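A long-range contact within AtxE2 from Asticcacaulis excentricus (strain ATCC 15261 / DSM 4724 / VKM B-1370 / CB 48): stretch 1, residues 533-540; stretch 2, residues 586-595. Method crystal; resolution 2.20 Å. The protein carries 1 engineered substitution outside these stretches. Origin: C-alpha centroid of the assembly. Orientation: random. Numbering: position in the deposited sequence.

Stretch 1, residues 533-540: VHFGLINS
Stretch 2, residues 586-595: WAATSFVVNA

The first stretch is helical from V533, continuing a helix that begins earlier in the chain, and one side of it packs against a bend in residues 586-595. In that second stretch, 586-588 have helical phi/psi without the regular bonds, T589 has phi/psi -135/-18, and T589 N and S590 N both donate to W586 O, at 3.0 and 2.8 Å. S590 extends to -72/125, and a helix follows from F591. The backbones come nearest at F535 and T589, whose CA atoms are 5.1 Å apart. Together the stretches bury 411 Å², with a single hydrogen bond between them.

I538 makes the largest contribution. Its CB points toward the other stretch, and with chi1 -74° (m) and chi2 159° (t) the side chain extends into the bend. There I538 CD1 lies 3.4 Å from T589 O, 3.6 Å from N594 ND2 and 3.8 Å from F591 CD1, at the edge of that ring, while I538 CG2 sits 3.6 Å from A588 O. A branched aliphatic chain suits this place, since it fills the space among the carbonyls, the F591 ring and N594 with carbon.

F591 starts sideways, but chi1 -73° (m) and chi2 -8° bring its ring back to the helix. F591 CZ is 3.7 Å from H534 CD2 and 4.5 Å from L537 CD1. The H534 and F591 rings meet obliquely, with centroids 5.2 Å apart and planes at 75°. H534 (chi1 -53°, m; chi2 145°) presents ring carbon CD2 here, and both its ring nitrogens are hydrogen-bonded elsewhere in the structure. L537 (m, t) adds a lighter apolar contact.

F535 uses chi1 -166° (t) and chi2 83°, so the end of the side chain comes nearer A588 and T589. F535 CE1 is 3.9 Å from A588 CB, and T589 CG2 approaches the ring edge, 3.8 Å from F535 CD1. T589, at chi1 60° (p), thus offers its methyl to the phenyl ring, while OG1 is hydrogen-bonded elsewhere. The ring also lies close to the backbone here, with F535 CD1 3.9 Å from A588 O; the methyl of A588 gives it an apolar neighbour.

Two asparagines serve the backbone. N539 (chi1 -63°, m; chi2 -76°) folds back so that N539 ND2 donates to F535 O at 2.9 Å and, across the contact, to A588 O at 2.8 Å, with an angle of 142°. N594 (chi1 -65°, m; chi2 -68°) similarly donates from N594 ND2 to A587 O at 2.8 Å and S590 O at 2.9 Å, tying the bend together beside I538. S590 turns its CB away from the helix; at chi1 159° (t), S590 OG accepts from V593 N at 3.0 Å and caps the helix that follows.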

# COMPACT_ATOMS: atom_id res chain seq x y z
N VAL A 533 6.12 -16.16 4.49
CA VAL A 533 7.46 -16.58 4.84
C VAL A 533 7.46 -17.57 5.97
O VAL A 533 8.20 -18.54 5.93
CB VAL A 533 8.32 -15.43 5.29
CG1 VAL A 533 9.67 -15.93 5.78
CG2 VAL A 533 8.52 -14.46 4.13
N HIS A 534 6.64 -17.33 6.98
CA HIS A 534 6.69 -18.18 8.18
C HIS A 534 6.17 -19.56 7.80
O HIS A 534 6.77 -20.57 8.11
CB HIS A 534 5.88 -17.60 9.37
CG HIS A 534 6.25 -16.18 9.72
ND1 HIS A 534 5.33 -15.26 10.16
CD2 HIS A 534 7.42 -15.52 9.59
CE1 HIS A 534 5.94 -14.10 10.33
NE2 HIS A 534 7.20 -14.24 9.98
N PHE A 535 5.05 -19.54 7.12
CA PHE A 535 4.43 -20.78 6.57
C PHE A 535 5.38 -21.53 5.66
O PHE A 535 5.51 -22.74 5.73
CB PHE A 535 3.14 -20.44 5.79
CG PHE A 535 2.28 -21.63 5.49
CD1 PHE A 535 1.40 -22.11 6.43
CD2 PHE A 535 2.42 -22.32 4.29
CE1 PHE A 535 0.61 -23.21 6.17
CE2 PHE A 535 1.62 -23.41 3.99
CZ PHE A 535 0.71 -23.86 4.94
N GLY A 536 6.06 -20.79 4.82
CA GLY A 536 6.95 -21.39 3.83
C GLY A 536 8.14 -22.07 4.42
O GLY A 536 8.61 -23.11 3.88
N LEU A 537 8.68 -21.51 5.49
CA LEU A 537 9.93 -22.06 6.05
C LEU A 537 9.62 -23.32 6.84
O LEU A 537 10.45 -24.13 7.08
CB LEU A 537 10.64 -21.06 6.94
CG LEU A 537 11.13 -19.81 6.28
CD1 LEU A 537 11.96 -18.98 7.25
CD2 LEU A 537 11.94 -20.09 5.05
N ILE A 538 8.39 -23.45 7.27
CA ILE A 538 8.00 -24.61 8.05
C ILE A 538 7.48 -25.73 7.17
O ILE A 538 7.70 -26.88 7.46
CB ILE A 538 6.94 -24.24 9.09
CG1 ILE A 538 7.61 -23.44 10.22
CG2 ILE A 538 6.22 -25.46 9.67
CD1 ILE A 538 6.61 -22.63 10.98
N ASN A 539 6.75 -25.39 6.11
CA ASN A 539 6.05 -26.38 5.33
C ASN A 539 6.70 -26.68 3.96
O ASN A 539 6.08 -27.27 3.09
CB ASN A 539 4.59 -25.92 5.18
CG ASN A 539 3.87 -25.85 6.50
OD1 ASN A 539 3.50 -26.85 7.04
ND2 ASN A 539 3.70 -24.65 7.05
N SER A 540 7.95 -26.24 3.78
CA SER A 540 8.74 -26.63 2.65
C SER A 540 10.21 -26.53 3.00
O SER A 540 10.59 -25.91 3.99
CB SER A 540 8.43 -25.74 1.48
OG SER A 540 9.32 -24.66 1.37
N TRP A 586 -1.93 -23.40 15.10
CA TRP A 586 -0.63 -22.75 15.13
C TRP A 586 0.55 -23.64 14.73
O TRP A 586 1.64 -23.15 14.43
CB TRP A 586 -0.44 -22.16 16.55
CG TRP A 586 -1.49 -21.10 16.87
CD1 TRP A 586 -2.49 -21.15 17.84
CD2 TRP A 586 -1.67 -19.86 16.18
NE1 TRP A 586 -3.27 -20.01 17.76
CE2 TRP A 586 -2.77 -19.20 16.77
CE3 TRP A 586 -1.00 -19.25 15.13
CZ2 TRP A 586 -3.21 -17.96 16.34
CZ3 TRP A 586 -1.42 -18.02 14.69
CH2 TRP A 586 -2.53 -17.39 15.29
N ALA A 587 0.37 -24.95 14.70
CA ALA A 587 1.48 -25.87 14.36
C ALA A 587 2.05 -25.65 12.98
O ALA A 587 3.23 -25.95 12.72
CB ALA A 587 0.98 -27.30 14.47
N ALA A 588 1.25 -25.11 12.08
CA ALA A 588 1.74 -24.86 10.72
C ALA A 588 2.59 -23.63 10.59
O ALA A 588 3.22 -23.45 9.55
CB ALA A 588 0.54 -24.71 9.80
N THR A 589 2.56 -22.73 11.60
CA THR A 589 3.27 -21.44 11.48
C THR A 589 4.11 -20.96 12.68
O THR A 589 4.95 -20.11 12.49
CB THR A 589 2.31 -20.27 11.20
OG1 THR A 589 1.36 -20.17 12.27
CG2 THR A 589 1.56 -20.45 9.88
N SER A 590 3.89 -21.49 13.88
CA SER A 590 4.56 -21.00 15.07
C SER A 590 6.02 -21.38 15.06
O SER A 590 6.36 -22.57 14.92
CB SER A 590 3.92 -21.51 16.35
OG SER A 590 4.87 -21.41 17.40
N PHE A 591 6.89 -20.37 15.20
CA PHE A 591 8.31 -20.65 15.35
C PHE A 591 8.69 -21.19 16.73
O PHE A 591 9.72 -21.86 16.88
CB PHE A 591 9.16 -19.41 15.05
CG PHE A 591 9.24 -19.05 13.59
CD1 PHE A 591 8.72 -19.86 12.60
CD2 PHE A 591 9.85 -17.88 13.22
CE1 PHE A 591 8.85 -19.51 11.26
CE2 PHE A 591 9.94 -17.50 11.90
CZ PHE A 591 9.46 -18.31 10.91
N VAL A 592 7.87 -20.96 17.73
CA VAL A 592 8.13 -21.58 19.03
C VAL A 592 7.93 -23.12 18.90
O VAL A 592 8.81 -23.89 19.24
CB VAL A 592 7.20 -21.01 20.14
CG1 VAL A 592 7.41 -21.72 21.50
CG2 VAL A 592 7.48 -19.54 20.31
N VAL A 593 6.79 -23.54 18.37
CA VAL A 593 6.52 -24.97 18.13
C VAL A 593 7.58 -25.61 17.24
O VAL A 593 8.08 -26.68 17.57
CB VAL A 593 5.12 -25.15 17.53
CG1 VAL A 593 4.85 -26.59 17.08
CG2 VAL A 593 4.07 -24.69 18.54
N ASN A 594 7.97 -24.95 16.15
CA ASN A 594 8.82 -25.56 15.13
C ASN A 594 10.25 -25.12 15.13
O ASN A 594 11.01 -25.49 14.24
CB ASN A 594 8.22 -25.24 13.77
CG ASN A 594 6.85 -25.89 13.59
OD1 ASN A 594 6.78 -27.11 13.51
ND2 ASN A 594 5.77 -25.09 13.54
N ALA A 595 10.69 -24.42 16.17
CA ALA A 595 12.07 -23.91 16.19
C ALA A 595 13.14 -24.93 15.86
O ALA A 595 14.09 -24.66 15.13
CB ALA A 595 12.41 -23.33 17.56